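PDB 4R1D: uncharacterized protein from Pseudomonas aeruginosa PAO1, which is the lipase effector Tle4, a calcium-binding alpha/beta hydrolase, probably delivered by the H2 type VI secretion system and held in check by the immunity protein Tli4. Local coordinates for residues 342-348 / 482-486. Numbering follows the deposited sequence.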
ATOM      1  N   CYS A 342      32.093   4.646   5.148  1.00 22.06           N
ATOM      2  CA  CYS A 342      33.222   4.393   6.050  1.00 23.99           C
ATOM      3  C   CYS A 342      34.269   3.505   5.399  1.00 24.79           C
ATOM      4  O   CYS A 342      33.976   2.777   4.446  1.00 23.21           O
ATOM      5  CB  CYS A 342      32.737   3.700   7.325  1.00 23.37           C
ATOM      6  SG  CYS A 342      31.507   4.622   8.268  1.00 24.97           S
ATOM      7  N   ASP A 343      35.490   3.551   5.926  1.00 26.54           N
ATOM      8  CA  ASP A 343      36.546   2.675   5.446  1.00 26.54           C
ATOM      9  C   ASP A 343      36.522   1.340   6.199  1.00 31.75           C
ATOM     10  O   ASP A 343      35.672   1.122   7.070  1.00 28.12           O
ATOM     11  CB  ASP A 343      37.923   3.353   5.548  1.00 28.90           C
ATOM     12  CG  ASP A 343      38.336   3.665   6.985  1.00 33.05           C
ATOM     13  OD1 ASP A 343      37.855   3.005   7.932  1.00 29.38           O
ATOM     14  OD2 ASP A 343      39.173   4.573   7.171  1.00 34.32           O
ATOM     15  N   ALA A 344      37.461   0.458   5.861  1.00 29.84           N
ATOM     16  CA  ALA A 344      37.545  -0.872   6.467  1.00 33.65           C
ATOM     17  C   ALA A 344      37.650  -0.844   7.992  1.00 38.16           C
ATOM     18  O   ALA A 344      37.240  -1.791   8.661  1.00 40.31           O
ATOM     19  CB  ALA A 344      38.709  -1.656   5.867  1.00 37.62           C
ATOM     20  N   GLN A 345      38.201   0.235   8.543  1.00 38.05           N
ATOM     21  CA  GLN A 345      38.323   0.367   9.994  1.00 36.23           C
ATOM     22  C   GLN A 345      37.083   1.004  10.626  1.00 38.77           C
ATOM     23  O   GLN A 345      37.049   1.248  11.833  1.00 41.29           O
ATOM     24  CB  GLN A 345      39.570   1.179  10.365  1.00 43.24           C
ATOM     25  CG  GLN A 345      40.894   0.496  10.039  1.00 47.61           C
ATOM     26  CD  GLN A 345      41.074   0.240   8.553  1.00 41.27           C
ATOM     27  OE1 GLN A 345      41.264   1.169   7.766  1.00 53.88           O
ATOM     28  NE2 GLN A 345      41.005  -1.026   8.161  1.00 47.33           N
ATOM     29  N   GLY A 346      36.074   1.289   9.805  1.00 33.95           N
ATOM     30  CA  GLY A 346      34.825   1.840  10.297  1.00 30.67           C
ATOM     31  C   GLY A 346      34.832   3.349  10.440  1.00 32.76           C
ATOM     32  O   GLY A 346      33.884   3.938  10.962  1.00 32.57           O
ATOM     33  N   GLN A 347      35.898   3.982   9.966  1.00 28.31           N
ATOM     34  CA  GLN A 347      36.026   5.424  10.073  1.00 29.68           C
ATOM     35  C   GLN A 347      35.382   6.103   8.881  1.00 24.16           C
ATOM     36  O   GLN A 347      35.558   5.672   7.738  1.00 24.89           O
ATOM     37  CB  GLN A 347      37.495   5.834  10.180  1.00 35.06           C
ATOM     38  CG  GLN A 347      38.180   5.301  11.425  1.00 41.81           C
ATOM     39  CD  GLN A 347      37.386   5.575  12.688  1.00 46.79           C
ATOM     40  OE1 GLN A 347      37.025   4.651  13.422  1.00 51.36           O
ATOM     41  NE2 GLN A 347      37.107   6.850  12.951  1.00 35.99           N
ATOM     42  N   VAL A 348      34.635   7.163   9.161  1.00 25.81           N
ATOM     43  CA  VAL A 348      33.915   7.886   8.123  1.00 25.90           C
ATOM     44  C   VAL A 348      34.906   8.536   7.167  1.00 27.59           C
ATOM     45  O   VAL A 348      35.866   9.180   7.600  1.00 24.20           O
ATOM     46  CB  VAL A 348      33.001   8.962   8.718  1.00 27.81           C
ATOM     47  CG1 VAL A 348      32.355   9.773   7.604  1.00 25.34           C
ATOM     48  CG2 VAL A 348      31.948   8.328   9.616  1.00 28.38           C
ATOM     49  N   PRO A 482      25.815  -0.249  15.127  1.00 34.63           N
ATOM     50  CA  PRO A 482      25.995   1.203  15.033  1.00 25.83           C
ATOM     51  C   PRO A 482      27.391   1.620  14.584  1.00 32.36           C
ATOM     52  O   PRO A 482      28.331   0.823  14.607  1.00 32.69           O
ATOM     53  CB  PRO A 482      25.764   1.667  16.472  1.00 36.14           C
ATOM     54  CG  PRO A 482      26.244   0.532  17.294  1.00 36.87           C
ATOM     55  CD  PRO A 482      25.876  -0.715  16.525  1.00 36.16           C
ATOM     56  N   LEU A 483      27.509   2.884  14.184  1.00 25.82           N
ATOM     57  CA  LEU A 483      28.768   3.459  13.741  1.00 26.27           C
ATOM     58  C   LEU A 483      29.843   3.297  14.820  1.00 41.37           C
ATOM     59  O   LEU A 483      29.561   3.390  16.016  1.00 35.61           O
ATOM     60  CB  LEU A 483      28.566   4.940  13.416  1.00 31.79           C
ATOM     61  CG  LEU A 483      29.557   5.675  12.517  1.00 41.22           C
ATOM     62  CD1 LEU A 483      29.612   5.025  11.154  1.00 30.87           C
ATOM     63  CD2 LEU A 483      29.147   7.139  12.392  1.00 38.46           C
ATOM     64  N   GLU A 484      31.075   3.059  14.381  1.00 42.53           N
ATOM     65  CA  GLU A 484      32.196   2.800  15.282  1.00 44.92           C
ATOM     66  C   GLU A 484      32.430   3.962  16.247  1.00 46.39           C
ATOM     67  O   GLU A 484      32.479   3.775  17.465  1.00 45.43           O
ATOM     68  CB  GLU A 484      33.462   2.508  14.470  1.00 41.04           C
ATOM     69  CG  GLU A 484      33.418   1.196  13.675  1.00 47.90           C
ATOM     70  CD  GLU A 484      32.373   1.179  12.557  1.00 56.68           C
ATOM     71  OE1 GLU A 484      31.930   2.266  12.111  1.00 47.84           O
ATOM     72  OE2 GLU A 484      31.995   0.066  12.117  1.00 61.43           O
ATOM     73  N   THR A 485      32.570   5.161  15.691  1.00 40.81           N
ATOM     74  CA  THR A 485      32.753   6.372  16.486  1.00 41.23           C
ATOM     75  C   THR A 485      31.534   7.270  16.316  1.00 41.08           C
ATOM     76  O   THR A 485      31.315   7.839  15.247  1.00 42.39           O
ATOM     77  CB  THR A 485      34.018   7.147  16.055  1.00 45.64           C
ATOM     78  OG1 THR A 485      35.162   6.288  16.148  1.00 48.74           O
ATOM     79  CG2 THR A 485      34.228   8.369  16.940  1.00 43.18           C
ATOM     80  N   GLY A 486      30.741   7.396  17.370  1.00 38.09           N
ATOM     81  CA  GLY A 486      29.490   8.122  17.277  1.00 36.98           C
ATOM     82  C   GLY A 486      29.516   9.537  17.814  1.00 38.69           C
ATOM     83  O   GLY A 486      30.354   9.903  18.640  1.00 37.68           O
TER
HETATM   84  O   HOH W   1      32.956   5.911  12.932  1.00 40.02           O
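Two loops can be joined without sharing a direct hydrogen bond, and residues 342-348 and 482-486 illustrate how. The first folds into a type I beta turn from Asp343 to Gly346, closed by Gly346 N donating to Asp343 O at 2.8 Å; Asp343 N then reaches Gln347 O, also at 2.8 Å. Asp343 braces the turn from within, its OD1 accepting from Gln347 N at 3.0 Å and, weakly, from Gln345 N at 2.9 Å. Gly346 ends the turn with positive phi (85°) and faces Glu484, the CA atoms 5.7 Å apart. Glycine is called for twice here: a CB would jam against the preceding carbonyl and collide with CG of Glu484.

The backbones are linked through water 1, which donates to Gly346 O and accepts from Thr485 N, both at 2.9 Å. The same carbonyl oxygen lies 2.8 Å from Glu484 OE1, a close approach of two acceptors rather than a bond. Beside this polar bridge Leu483 supplies the apolar part, its CD1 resting 3.5 Å from Cys342 SG and its CD2 4.1 Å from Val348 CG2. Gln347 and Thr485 meet loosely at the margin, OE1 to OG1 being 3.7 Å.

The contact brings together loops that follow strands 339-342 and 477-479, which flank strand 443-446 in the small mixed sheet, apart from the parallel hydrolase sheet and the calcium site. Cys342 and Leu483 both pack on Ile444 of that middle strand, while Asp442, just before it, accepts a hydrogen bond from Leu483 N.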